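Dipeptidase AC. Metallo peptidase. MEROPS family M19 (Rhodobacter sphaeroides, PDB 3LY0) probably hydrolyses dipeptides as a zinc-dependent metallodipeptidase, and here binds a phosphinate mimic of L-Ala-D-Ala beside two zinc ions. Local coordinates at residues A[16-21]-A[97-102]; A[38-43]-A[317-322]; A[140-145]-A[166-171]; A[174-179]-A[241-246]; A[252-257]-A[294-299]. All coordinates share one frame; numbering follows the deposited sequence. Where two conformers were deposited one is given.

Contact 1 of 5, residues A[16-21]-A[97-102]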
# COMPACT_ATOMS: atom_id res chain seq x y z
N PHE A 16 5.25 -6.92 4.93
CA PHE A 16 5.69 -8.03 5.76
C PHE A 16 6.37 -9.14 4.95
O PHE A 16 7.32 -9.75 5.43
CB PHE A 16 4.52 -8.61 6.55
CG PHE A 16 4.91 -9.74 7.44
CD1 PHE A 16 4.54 -11.04 7.12
CD2 PHE A 16 5.66 -9.52 8.59
CE1 PHE A 16 4.90 -12.10 7.93
CE2 PHE A 16 6.03 -10.57 9.40
CZ PHE A 16 5.64 -11.86 9.08
N LEU A 17 5.89 -9.40 3.74
CA LEU A 17 6.47 -10.47 2.94
C LEU A 17 7.96 -10.24 2.65
O LEU A 17 8.72 -11.19 2.46
CB LEU A 17 5.70 -10.67 1.63
CG LEU A 17 4.30 -11.27 1.77
CD1 LEU A 17 3.57 -11.20 0.44
CD2 LEU A 17 4.37 -12.72 2.27
N LEU A 18 8.38 -8.98 2.63
CA LEU A 18 9.79 -8.69 2.39
C LEU A 18 10.64 -9.27 3.51
O LEU A 18 11.78 -9.69 3.29
CB LEU A 18 10.01 -7.18 2.23
CG LEU A 18 11.41 -6.72 1.81
CD1 LEU A 18 11.72 -7.16 0.39
CD2 LEU A 18 11.49 -5.20 1.94
N ARG A 19 10.09 -9.30 4.72
CA ARG A 19 10.84 -9.85 5.84
C ARG A 19 11.01 -11.35 5.72
O ARG A 19 12.04 -11.90 6.12
CB ARG A 19 10.21 -9.43 7.16
CG ARG A 19 10.48 -7.94 7.42
CD ARG A 19 9.80 -7.42 8.66
NE ARG A 19 10.09 -8.26 9.81
CZ ARG A 19 9.25 -8.43 10.82
NH1 ARG A 19 8.07 -7.82 10.82
NH2 ARG A 19 9.59 -9.23 11.82
N LEU A 20 10.01 -12.02 5.15
CA LEU A 20 10.13 -13.45 4.91
C LEU A 20 11.09 -13.73 3.75
O LEU A 20 11.85 -14.70 3.80
CB LEU A 20 8.76 -14.09 4.67
CG LEU A 20 7.79 -13.90 5.85
CD1 LEU A 20 6.50 -14.67 5.64
CD2 LEU A 20 8.44 -14.29 7.19
N LEU A 21 11.06 -12.88 2.73
CA LEU A 21 12.00 -12.98 1.62
C LEU A 21 13.43 -12.90 2.13
O LEU A 21 14.31 -13.63 1.67
CB LEU A 21 11.77 -11.86 0.59
CG LEU A 21 12.64 -11.94 -0.68
CD1 LEU A 21 12.24 -13.12 -1.55
CD2 LEU A 21 12.58 -10.64 -1.48
N LEU A 97 7.42 -15.11 -7.18
CA LEU A 97 6.98 -16.45 -6.79
C LEU A 97 7.39 -16.77 -5.35
O LEU A 97 6.61 -17.36 -4.61
CB LEU A 97 7.50 -17.53 -7.74
CG LEU A 97 6.84 -17.59 -9.12
CD1 LEU A 97 7.50 -18.68 -9.95
CD2 LEU A 97 5.34 -17.86 -9.01
N ALA A 98 8.60 -16.40 -4.96
CA ALA A 98 9.04 -16.64 -3.59
C ALA A 98 8.09 -15.96 -2.60
O ALA A 98 7.66 -16.56 -1.62
CB ALA A 98 10.47 -16.16 -3.38
N MET A 99 7.77 -14.70 -2.86
CA MET A 99 6.95 -13.95 -1.92
C MET A 99 5.50 -14.45 -1.92
O MET A 99 4.89 -14.59 -0.86
CB MET A 99 7.04 -12.45 -2.24
CG MET A 99 8.49 -11.92 -2.15
SD MET A 99 8.75 -10.16 -2.58
CE MET A 99 8.28 -9.37 -1.05
N ALA A 100 4.95 -14.75 -3.09
CA ALA A 100 3.62 -15.35 -3.15
C ALA A 100 3.60 -16.69 -2.40
O ALA A 100 2.62 -17.01 -1.73
CB ALA A 100 3.16 -15.55 -4.60
N GLY A 101 4.68 -17.45 -2.52
CA GLY A 101 4.81 -18.72 -1.83
C GLY A 101 4.84 -18.56 -0.32
O GLY A 101 4.26 -19.37 0.41
N HIS A 102 5.49 -17.51 0.17
CA HIS A 102 5.49 -17.21 1.61
C HIS A 102 4.09 -16.84 2.09
O HIS A 102 3.70 -17.20 3.20
CB HIS A 102 6.46 -16.08 1.94
CG HIS A 102 7.90 -16.47 1.85
ND1 HIS A 102 8.42 -17.55 2.53
CD2 HIS A 102 8.94 -15.90 1.18
CE1 HIS A 102 9.71 -17.64 2.27
NE2 HIS A 102 10.05 -16.66 1.45
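CH-pi contact comes first here: Leu20 lays its CB over one face of the His102 imidazole, 3.9 Å from the ring centroid and 17° off the ring normal, shifted toward the rim. His102 sets CG anti to its own carbonyl carbon and slides past Leu20 in the opposite direction; its ND1 is hydrogen-bonded to Arg27 NH1. An alanine in place of His102 would remove the ring against Leu20 CB and the acceptor of Arg27 NH1, and would probably loosen the helix packing. The rest is apolar packing. Met99 runs straight to SD and then bends (chi3 81°), which swings CE in alongside the Leu17 and Leu18 backbone, 3.7 Å from Leu18 N and 3.9 Å from Leu17 CB. Leu21, its CG anti to the backbone N, crosses Met99 obliquely: CD1 rests 4.0 Å from both Met99 CG and Ala98 CB, while CD2 approaches SD. Leu17 CD2 fits between Met99 O, at 3.7 Å, and His102 CB. The two short helical segments cross steeply, at 107°, with their axes 9.2 Å apart. Strand 50-57 offers Ile57 to Leu17 and Met99, helix 27-32 covers Leu20 through Arg27 and Ile30, and further along helix 89-109 Leu103 and Met106 continue the packing on Leu17.

Contact 2 of 5, residues A[38-43]-A[317-322]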
# COMPACT_ATOMS: atom_id res chain seq x y z
N GLY A 38 10.82 -5.05 13.38
CA GLY A 38 9.81 -4.67 12.41
C GLY A 38 8.48 -4.30 13.01
O GLY A 38 8.37 -4.03 14.22
N HIS A 39 7.45 -4.28 12.17
CA HIS A 39 6.16 -3.72 12.53
C HIS A 39 5.08 -4.76 12.73
O HIS A 39 4.16 -4.54 13.53
CB HIS A 39 5.68 -2.75 11.46
CG HIS A 39 6.49 -1.50 11.36
ND1 HIS A 39 6.59 -0.77 10.19
CD2 HIS A 39 7.24 -0.84 12.28
CE1 HIS A 39 7.36 0.28 10.40
NE2 HIS A 39 7.77 0.26 11.66
N LEU A 40 5.17 -5.86 12.00
CA LEU A 40 4.11 -6.86 11.95
C LEU A 40 4.58 -8.27 12.32
O LEU A 40 5.74 -8.63 12.09
CB LEU A 40 3.49 -6.92 10.54
CG LEU A 40 2.62 -5.74 10.12
CD1 LEU A 40 2.46 -5.73 8.60
CD2 LEU A 40 1.27 -5.79 10.81
N ASP A 41 3.65 -9.04 12.86
CA ASP A 41 3.71 -10.50 12.98
C ASP A 41 2.34 -10.90 13.52
O ASP A 41 1.56 -10.03 13.90
CB ASP A 41 4.86 -10.98 13.88
CG ASP A 41 4.92 -10.25 15.20
OD1 ASP A 41 3.97 -10.38 15.99
OD2 ASP A 41 5.94 -9.55 15.45
N LEU A 42 2.04 -12.19 13.53
CA LEU A 42 0.68 -12.58 13.89
C LEU A 42 0.27 -12.16 15.32
O LEU A 42 -0.80 -11.57 15.50
CB LEU A 42 0.45 -14.08 13.63
CG LEU A 42 -0.98 -14.57 13.88
CD1 LEU A 42 -2.00 -13.70 13.15
CD2 LEU A 42 -1.12 -16.02 13.49
N PRO A 43 1.12 -12.43 16.33
CA PRO A 43 0.73 -12.02 17.68
C PRO A 43 0.50 -10.52 17.80
O PRO A 43 -0.50 -10.11 18.41
CB PRO A 43 1.92 -12.47 18.54
CG PRO A 43 2.50 -13.63 17.79
CD PRO A 43 2.36 -13.22 16.33
N ALA A 317 4.70 3.41 15.96
CA ALA A 317 5.84 2.51 16.19
C ALA A 317 5.77 1.13 15.52
O ALA A 317 6.76 0.66 14.95
CB ALA A 317 6.14 2.37 17.69
N ASP A 318 4.62 0.48 15.61
CA ASP A 318 4.41 -0.81 14.96
C ASP A 318 2.91 -1.07 15.01
O ASP A 318 2.15 -0.18 15.39
CB ASP A 318 5.19 -1.90 15.68
CG ASP A 318 4.95 -1.91 17.17
OD1 ASP A 318 3.78 -2.06 17.59
OD2 ASP A 318 5.93 -1.75 17.93
N VAL A 319 2.49 -2.27 14.64
CA VAL A 319 1.06 -2.54 14.53
C VAL A 319 0.33 -2.43 15.88
O VAL A 319 -0.88 -2.18 15.92
CB VAL A 319 0.77 -3.89 13.85
CG1 VAL A 319 1.16 -5.05 14.76
CG2 VAL A 319 -0.71 -4.00 13.47
N THR A 320 1.06 -2.58 16.99
CA THR A 320 0.41 -2.46 18.31
C THR A 320 0.09 -1.00 18.64
O THR A 320 -0.54 -0.71 19.66
CB THR A 320 1.24 -3.08 19.46
OG1 THR A 320 2.38 -2.26 19.76
CG2 THR A 320 1.67 -4.50 19.13
N GLY A 321 0.52 -0.08 17.77
CA GLY A 321 0.21 1.33 17.95
C GLY A 321 -1.11 1.78 17.34
O GLY A 321 -1.48 2.94 17.46
N LEU A 322 -1.81 0.88 16.66
CA LEU A 322 -3.08 1.26 16.05
C LEU A 322 -4.08 1.81 17.08
O LEU A 322 -4.79 2.77 16.80
CB LEU A 322 -3.68 0.11 15.24
CG LEU A 322 -2.93 -0.22 13.95
CD1 LEU A 322 -3.51 -1.48 13.30
CD2 LEU A 322 -2.92 0.94 12.97
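The His39 imidazole has Ala317 O and Asp318 CA lying obliquely to it; the close approach is by ring carbon CD2, 3.1 Å from Ala317 O. A second flat group, the Asp318 carboxylate, turns back on its own chain. Its OD1 takes Thr320 OG1 at 2.6 Å on the syn lone pair and Thr320 N at 2.8 Å on the anti one, so two bonds fix the carboxylate's rotation. An alanine at Asp318 would probably loosen the turn into residues 319-321, since both of these bonds would go. Between the segments, Val319 N donates to His39 O over 3.0 Å, nearly straight at 163° and in the carbonyl plane on a lone pair. Val319 CG1 also lies close to this oxygen, and its CB meets Leu40 CD2 at 3.6 Å, the two side chains crossing at about a right angle. Phe307 touches both Leu40 and Val319, and Asp308 OD1 holds His39 N. The motif is an Asx turn at Asp318 leading into a short 3-10 segment, joined to the loop that enters helix 42-48 with Asp41 at its N-cap.

Contact 3 of 5, residues A[140-145]-A[166-171]. With LY0 ((2R)-3-[(R)-[(1R)-1-aminoethyl](hydroxy)phosphoryl]-2-methylpropanoic acid), chain C.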
# COMPACT_ATOMS: atom_id res chain seq x y z
N GLY A 140 4.29 -3.06 -8.26
CA GLY A 140 5.18 -3.09 -9.42
C GLY A 140 4.93 -4.38 -10.16
O GLY A 140 4.92 -5.46 -9.55
N ALA A 141 4.70 -4.29 -11.46
CA ALA A 141 4.26 -5.45 -12.23
C ALA A 141 5.37 -6.10 -13.05
O ALA A 141 5.09 -6.70 -14.09
CB ALA A 141 3.09 -5.06 -13.11
N GLU A 142 6.61 -6.02 -12.58
CA GLU A 142 7.74 -6.59 -13.31
C GLU A 142 7.60 -8.08 -13.56
O GLU A 142 8.12 -8.59 -14.56
CB GLU A 142 9.04 -6.36 -12.56
CG GLU A 142 9.48 -4.92 -12.54
CD GLU A 142 8.99 -4.14 -11.34
OE1 GLU A 142 8.13 -4.62 -10.58
OE2 GLU A 142 9.49 -3.01 -11.17
N ALA A 143 6.92 -8.80 -12.67
CA ALA A 143 6.74 -10.23 -12.87
C ALA A 143 5.73 -10.55 -13.97
O ALA A 143 5.51 -11.72 -14.28
CB ALA A 143 6.33 -10.89 -11.56
N ILE A 144 5.11 -9.52 -14.53
CA ILE A 144 4.17 -9.68 -15.63
C ILE A 144 4.83 -9.22 -16.93
O ILE A 144 5.25 -8.07 -17.04
CB ILE A 144 2.88 -8.83 -15.42
CG1 ILE A 144 2.31 -9.01 -14.00
CG2 ILE A 144 1.84 -9.15 -16.49
CD1 ILE A 144 2.03 -10.44 -13.63
N GLY A 145 4.95 -10.11 -17.90
CA GLY A 145 5.49 -9.70 -19.18
C GLY A 145 4.53 -8.80 -19.93
O GLY A 145 3.34 -8.76 -19.61
N TRP A 166 6.35 0.35 -9.26
CA TRP A 166 6.92 0.85 -8.03
C TRP A 166 7.65 2.14 -8.46
O TRP A 166 7.37 2.67 -9.55
CB TRP A 166 7.86 -0.20 -7.41
CG TRP A 166 8.42 0.22 -6.11
CD1 TRP A 166 7.73 0.46 -4.95
CD2 TRP A 166 9.80 0.48 -5.82
NE1 TRP A 166 8.59 0.86 -3.96
CE2 TRP A 166 9.87 0.89 -4.47
CE3 TRP A 166 10.98 0.43 -6.57
CZ2 TRP A 166 11.07 1.23 -3.84
CZ3 TRP A 166 12.18 0.78 -5.94
CH2 TRP A 166 12.21 1.17 -4.60
N SER A 167 8.57 2.64 -7.64
CA SER A 167 9.32 3.85 -8.02
C SER A 167 10.52 3.45 -8.88
O SER A 167 11.68 3.58 -8.47
CB SER A 167 9.72 4.63 -6.76
OG SER A 167 8.60 5.35 -6.24
N ARG A 168 10.22 2.96 -10.08
CA ARG A 168 11.20 2.31 -10.95
C ARG A 168 10.49 2.01 -12.27
O ARG A 168 9.32 1.65 -12.27
CB ARG A 168 11.66 1.01 -10.27
CG ARG A 168 12.65 0.16 -11.07
CD ARG A 168 13.07 -1.04 -10.24
NE ARG A 168 11.92 -1.86 -9.86
CZ ARG A 168 11.80 -2.53 -8.73
NH1 ARG A 168 12.76 -2.52 -7.82
NH2 ARG A 168 10.69 -3.23 -8.50
N PRO A 169 11.19 2.19 -13.41
CA PRO A 169 10.51 1.98 -14.69
C PRO A 169 10.13 0.52 -14.92
O PRO A 169 10.86 -0.37 -14.48
CB PRO A 169 11.56 2.43 -15.71
CG PRO A 169 12.87 2.26 -15.01
CD PRO A 169 12.58 2.64 -13.58
N THR A 170 9.00 0.29 -15.59
CA THR A 170 8.61 -1.06 -15.99
C THR A 170 8.20 -1.04 -17.46
O THR A 170 8.13 0.04 -18.07
CB THR A 170 7.40 -1.57 -15.19
OG1 THR A 170 6.21 -0.88 -15.60
CG2 THR A 170 7.62 -1.39 -13.68
N VAL A 171 7.91 -2.20 -18.04
CA VAL A 171 7.42 -2.24 -19.41
C VAL A 171 6.04 -1.59 -19.56
O VAL A 171 5.55 -1.41 -20.67
CB VAL A 171 7.35 -3.69 -19.96
CG1 VAL A 171 8.74 -4.31 -19.99
CG2 VAL A 171 6.40 -4.56 -19.14
P LY0 C . 7.36 0.88 -0.15
C1 LY0 C . 9.87 -0.30 -0.41
N1 LY0 C . 7.85 -1.70 -0.67
C2 LY0 C . 8.45 -0.57 0.02
C4 LY0 C . 7.87 2.20 1.02
C5 LY0 C . 8.00 3.58 0.43
C6 LY0 C . 6.82 3.96 -0.43
C7 LY0 C . 8.44 4.64 1.40
O31 LY0 C . 5.96 0.38 0.14
O32 LY0 C . 7.40 1.39 -1.63
O61 LY0 C . 6.93 5.03 -1.25
O62 LY0 C . 5.77 3.29 -0.43
O HOH W 1 8.50 -0.51 -10.72
O HOH W 2 11.43 -2.44 -12.93
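Glu142 leaves its backbone with CG anti to the carbonyl carbon. From CB the chain reaches CG, 4.1 Å from Thr170 CG2, then bends at chi2 (92°) so that the carboxylate swings toward Arg168. CD passes Thr170 CG2, which lies 3.5 Å from Glu142 OE2. OE1 lies nearer Gly140, with Arg168 NH2 its nearest partner across the contact. OE2 does most of the work: Arg168 grips this one oxygen side-on in a salt bridge, with NH2 at 2.9 Å and NE at 3.0 Å. The oxygen lies near the guanidinium plane, yet both nitrogens reach it from above the carboxylate plane, the two planes being 67° apart. Two waters also donate to OE2, each at 2.7 Å; one accepts from Trp166 N and donates to Arg168 O, and the other donates to Pro169 O. The guanidinium has Trp166 CE3 over one face, and its NH1 and NH2 are bonded to Ser61 OG and Val59 O. Trp166 turns its indole edge to the inhibitor, NE1 donating to LY0 O32 over 2.7 Å. Gly140, at phi 93°, brings CA to 3.6 Å from Trp166 N, where a side chain would clash with Glu142 OE1. Four donors on one buried oxygen would be expected to keep Glu142 ionised, and the network, through the water on Trp166 N and the guanidinium against its ring, probably acts as a second shell positioning Trp166.

Contact 4 of 5, residues A[174-179]-A[241-246]. With LY0 ((2R)-3-[(R)-[(1R)-1-aminoethyl](hydroxy)phosphoryl]-2-methylpropanoic acid), chain C.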
# COMPACT_ATOMS: atom_id res chain seq x y z
N HIS A 174 5.81 4.31 -15.80
CA HIS A 174 6.84 4.94 -15.00
C HIS A 174 6.37 5.38 -13.63
O HIS A 174 5.30 5.98 -13.49
CB HIS A 174 7.42 6.13 -15.77
CG HIS A 174 7.97 5.74 -17.11
ND1 HIS A 174 9.25 5.26 -17.27
CD2 HIS A 174 7.38 5.68 -18.32
CE1 HIS A 174 9.44 4.96 -18.55
NE2 HIS A 174 8.32 5.21 -19.21
N GLY A 175 7.18 5.07 -12.63
CA GLY A 175 6.93 5.48 -11.26
C GLY A 175 7.70 6.73 -10.89
O GLY A 175 8.69 7.11 -11.54
N VAL A 176 7.27 7.39 -9.82
CA VAL A 176 7.95 8.60 -9.39
C VAL A 176 9.25 8.25 -8.70
O VAL A 176 9.33 7.28 -7.96
CB VAL A 176 7.09 9.47 -8.42
CG1 VAL A 176 5.82 9.95 -9.10
CG2 VAL A 176 6.79 8.72 -7.10
N PRO A 177 10.29 9.06 -8.92
CA PRO A 177 11.44 8.94 -8.03
C PRO A 177 11.07 9.51 -6.67
O PRO A 177 10.14 10.32 -6.59
CB PRO A 177 12.48 9.85 -8.70
CG PRO A 177 11.64 10.89 -9.40
CD PRO A 177 10.45 10.13 -9.91
N PHE A 178 11.77 9.10 -5.62
CA PHE A 178 11.56 9.69 -4.31
C PHE A 178 12.24 11.05 -4.25
O PHE A 178 13.47 11.13 -4.35
CB PHE A 178 12.12 8.79 -3.22
CG PHE A 178 11.44 7.46 -3.15
CD1 PHE A 178 10.19 7.34 -2.55
CD2 PHE A 178 12.03 6.34 -3.70
CE1 PHE A 178 9.55 6.12 -2.49
CE2 PHE A 178 11.40 5.11 -3.65
CZ PHE A 178 10.16 5.00 -3.04
N ARG A 179 11.45 12.10 -4.09
CA ARG A 179 12.00 13.45 -4.08
C ARG A 179 11.17 14.34 -3.17
O ARG A 179 9.96 14.16 -3.03
CB ARG A 179 11.99 14.01 -5.51
CG ARG A 179 12.26 15.48 -5.66
CD ARG A 179 12.12 15.87 -7.12
NE ARG A 179 13.04 15.10 -7.96
CZ ARG A 179 12.75 14.57 -9.14
NH1 ARG A 179 11.55 14.71 -9.68
NH2 ARG A 179 13.68 13.89 -9.80
N PRO A 241 4.54 18.10 0.11
CA PRO A 241 4.81 18.04 -1.34
C PRO A 241 5.90 17.04 -1.72
O PRO A 241 6.88 17.39 -2.38
CB PRO A 241 5.25 19.47 -1.66
CG PRO A 241 5.89 19.92 -0.39
CD PRO A 241 5.01 19.37 0.70
N SER A 242 5.70 15.79 -1.31
CA SER A 242 6.52 14.67 -1.77
C SER A 242 6.02 14.20 -3.13
O SER A 242 4.83 14.20 -3.39
CB SER A 242 6.40 13.50 -0.78
OG SER A 242 6.85 12.29 -1.36
N THR A 243 6.94 13.77 -4.00
CA THR A 243 6.53 13.19 -5.29
C THR A 243 5.56 12.01 -5.15
O THR A 243 4.84 11.68 -6.10
CB THR A 243 7.76 12.70 -6.08
OG1 THR A 243 8.57 11.89 -5.21
CG2 THR A 243 8.59 13.90 -6.55
N ARG A 244 5.56 11.38 -3.97
CA ARG A 244 4.71 10.21 -3.72
C ARG A 244 3.26 10.55 -3.34
O ARG A 244 2.39 9.66 -3.34
CB ARG A 244 5.34 9.33 -2.65
CG ARG A 244 6.35 8.35 -3.23
CD ARG A 244 5.64 7.17 -3.88
NE ARG A 244 5.18 6.18 -2.90
CZ ARG A 244 3.92 6.00 -2.52
NH1 ARG A 244 2.93 6.74 -3.02
NH2 ARG A 244 3.64 5.03 -1.65
N ASN A 245 3.00 11.81 -3.01
CA ASN A 245 1.65 12.21 -2.59
C ASN A 245 0.75 12.68 -3.74
O ASN A 245 1.19 12.78 -4.89
CB ASN A 245 1.76 13.24 -1.46
CG ASN A 245 2.19 12.61 -0.15
OD1 ASN A 245 2.08 11.40 0.03
ND2 ASN A 245 2.66 13.43 0.77
N LEU A 246 -0.51 12.93 -3.42
CA LEU A 246 -1.53 13.20 -4.42
C LEU A 246 -1.94 14.67 -4.38
O LEU A 246 -2.24 15.21 -3.32
CB LEU A 246 -2.76 12.32 -4.16
CG LEU A 246 -2.57 10.81 -4.36
CD1 LEU A 246 -3.68 10.04 -3.68
CD2 LEU A 246 -2.50 10.47 -5.84
P LY0 C . 7.36 0.88 -0.15
C1 LY0 C . 9.87 -0.30 -0.41
N1 LY0 C . 7.85 -1.70 -0.67
C2 LY0 C . 8.45 -0.57 0.02
C4 LY0 C . 7.87 2.20 1.02
C5 LY0 C . 8.00 3.58 0.43
C6 LY0 C . 6.82 3.96 -0.43
C7 LY0 C . 8.44 4.64 1.40
O31 LY0 C . 5.96 0.38 0.14
O32 LY0 C . 7.40 1.39 -1.63
O61 LY0 C . 6.93 5.03 -1.25
O62 LY0 C . 5.77 3.29 -0.43
O HOH W 3 9.44 12.24 -0.83
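Thr243 places OG1 between its backbone N and carbonyl carbon (chi1 49°), the crowded position, while Arg244 folds back at chi2 and again at chi3, curling its guanidinium toward the inhibitor. Thr243 OG1 donates to Pro177 O, 2.6 Å away in the carbonyl plane, and accepts from Arg179 N at 3.1 Å. Thr243 N completes the grip with an almost straight bond to Arg179 O, 3.2 Å long. Thr243 CG2 crosses the Arg179 side chain at about a right angle, 3.6 Å from Arg179 CB; the guanidinium of Arg179 goes on to a salt bridge with Glu80. Ser242 OG takes Arg244 N, an ST turn that starts the type I turn from Ser242 to Asn245, and a water links Ser242 OG to Arg179 O. This joins two loops of the TIM-barrel-type fold at the ligand pocket. There Arg244 meets the inhibitor's carboxylate with two nitrogens, NE to LY0 O61 at 2.7 Å and NH2 to LY0 O62 at 3.0 Å, the latter at 175°. Phe178 lies alongside, ring and guanidinium planes 54° apart, and brings CE1 within 3.1 Å of LY0 O61 at its ring edge. Val176 crosses Arg244 at about a right angle, its CG2 3.8 Å from Arg244 CD, and Ser234 and His233 O hold the guanidinium's NH groups.

Contact 5 of 5, residues A[252-257]-A[294-299]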
# COMPACT_ATOMS: atom_id res chain seq x y z
N ALA A 252 -9.46 14.99 -6.66
CA ALA A 252 -10.78 15.25 -7.23
C ALA A 252 -11.16 14.16 -8.23
O ALA A 252 -12.31 13.75 -8.30
CB ALA A 252 -10.82 16.62 -7.89
N MET A 253 -10.19 13.70 -9.01
CA MET A 253 -10.43 12.62 -9.96
C MET A 253 -10.75 11.31 -9.23
O MET A 253 -11.64 10.58 -9.64
CB MET A 253 -9.23 12.50 -10.90
CG MET A 253 -8.93 13.81 -11.63
SD MET A 253 -7.26 13.98 -12.30
CE MET A 253 -7.26 12.63 -13.45
N ILE A 254 -10.02 11.03 -8.15
CA ILE A 254 -10.29 9.84 -7.35
C ILE A 254 -11.71 9.91 -6.79
O ILE A 254 -12.47 8.93 -6.85
CB ILE A 254 -9.25 9.67 -6.23
CG1 ILE A 254 -7.87 9.33 -6.83
CG2 ILE A 254 -9.69 8.61 -5.21
CD1 ILE A 254 -6.71 9.44 -5.85
N ARG A 255 -12.08 11.07 -6.25
CA ARG A 255 -13.43 11.26 -5.73
C ARG A 255 -14.50 10.99 -6.78
O ARG A 255 -15.47 10.29 -6.51
CB ARG A 255 -13.62 12.67 -5.16
CG ARG A 255 -14.96 12.81 -4.41
CD ARG A 255 -15.23 14.21 -3.83
NE ARG A 255 -16.43 14.18 -2.99
CZ ARG A 255 -16.57 14.83 -1.83
NH1 ARG A 255 -15.59 15.58 -1.36
NH2 ARG A 255 -17.70 14.72 -1.15
N GLU A 256 -14.32 11.56 -7.97
CA GLU A 256 -15.31 11.41 -9.03
C GLU A 256 -15.53 9.94 -9.35
O GLU A 256 -16.65 9.51 -9.63
CB GLU A 256 -14.87 12.17 -10.29
CG GLU A 256 -15.83 12.07 -11.47
CD GLU A 256 -15.34 12.84 -12.68
OE1 GLU A 256 -14.47 13.73 -12.53
OE2 GLU A 256 -15.82 12.56 -13.80
N SER A 257 -14.46 9.16 -9.27
CA SER A 257 -14.52 7.74 -9.59
C SER A 257 -15.06 6.88 -8.45
O SER A 257 -15.16 5.66 -8.60
CB SER A 257 -13.13 7.23 -9.98
OG SER A 257 -12.32 7.02 -8.83
N ASP A 294 -11.79 15.78 3.73
CA ASP A 294 -12.49 16.95 3.22
C ASP A 294 -12.69 16.91 1.71
O ASP A 294 -13.76 17.27 1.21
CB ASP A 294 -11.73 18.23 3.60
CG ASP A 294 -12.50 19.47 3.24
OD1 ASP A 294 -12.34 19.96 2.11
OD2 ASP A 294 -13.27 19.96 4.10
N ARG A 295 -11.67 16.48 0.98
CA ARG A 295 -11.74 16.51 -0.48
C ARG A 295 -12.32 15.22 -1.07
O ARG A 295 -13.08 15.26 -2.03
CB ARG A 295 -10.37 16.82 -1.08
CG ARG A 295 -9.70 18.09 -0.52
CD ARG A 295 -10.63 19.31 -0.51
NE ARG A 295 -10.04 20.44 0.21
CZ ARG A 295 -9.39 21.45 -0.37
NH1 ARG A 295 -9.25 21.49 -1.69
NH2 ARG A 295 -8.89 22.43 0.37
N LEU A 296 -11.95 14.08 -0.50
CA LEU A 296 -12.43 12.80 -1.03
C LEU A 296 -13.81 12.41 -0.54
O LEU A 296 -14.54 11.69 -1.22
CB LEU A 296 -11.45 11.69 -0.68
CG LEU A 296 -10.08 11.80 -1.33
CD1 LEU A 296 -9.12 10.84 -0.63
CD2 LEU A 296 -10.18 11.52 -2.83
N GLY A 297 -14.17 12.88 0.65
CA GLY A 297 -15.39 12.46 1.30
C GLY A 297 -15.11 11.38 2.33
O GLY A 297 -14.11 10.65 2.21
N GLU A 298 -15.99 11.27 3.31
CA GLU A 298 -15.80 10.35 4.42
C GLU A 298 -15.77 8.88 4.02
O GLU A 298 -15.29 8.06 4.78
CB GLU A 298 -16.92 10.53 5.46
CG GLU A 298 -16.86 11.82 6.25
CD GLU A 298 -17.95 11.90 7.31
OE1 GLU A 298 -18.86 11.04 7.29
OE2 GLU A 298 -17.88 12.80 8.17
N ASP A 299 -16.30 8.56 2.85
CA ASP A 299 -16.39 7.17 2.42
C ASP A 299 -15.18 6.71 1.61
O ASP A 299 -15.12 5.55 1.19
CB ASP A 299 -17.65 6.94 1.59
CG ASP A 299 -18.92 7.13 2.39
OD1 ASP A 299 -19.13 6.37 3.36
OD2 ASP A 299 -19.70 8.04 2.05
O HOH W 4 -16.46 16.39 1.29
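Arg255 stretches out from helix 248-256, extended from CG to NE with CG anti to the backbone N, and lies across the last turn of helix 283-296. Its guanidinium presents one face to Leu296 O and Gly297 N, 3.5 Å and 3.6 Å above the plane, and an edge to the carbonyls of Arg295 and Asp294. NH1 makes the direct bond, 2.6 Å to Arg295 O at an angle of 148°, but it comes from above that carbonyl's plane. A water accepts from NH1 at 2.9 Å and donates to Asp294 O. The site is a helix C-terminus: Gly297, with phi 99°, is the first residue to leave the helix, and a CB there would run into the carbonyl O of Leu296. With these carbonyl oxygens around it at the helix end, the positive charge of Arg255 is probably stabilised. Alongside, Ile254 and Leu296 cross obliquely, with Ile254 CG2 3.8 Å from Leu296 CD2. Both rest on Val261 of strand 260-263. On Arg295 the guanidinium turns the other way, and NE pairs with Asp294 OD1 at 3.0 Å.

From the N terminus, helix 16-22 comes first, and contact 1 closes a loop when helix 89-109 packs against it. Segment 38-43 opens contact 2 within that loop, but its partner, residues 317-322, comes only after strand 301-303, just before helix 322-332, so contacts 1 and 2 cross; they touch through Arg19 and Leu40 O. Contacts 3, 4 and 5 follow in series, all within the long span of contact 2. Contact 3 joins loops after strands 132-139 and 159-163, and contact 4 ties a later part of the latter loop to the one before helix 248-256; both touch the inhibitor and each other. Contact 5 joins helices 248-256 and 283-296, meeting contact 4 through Leu246 and Ile254.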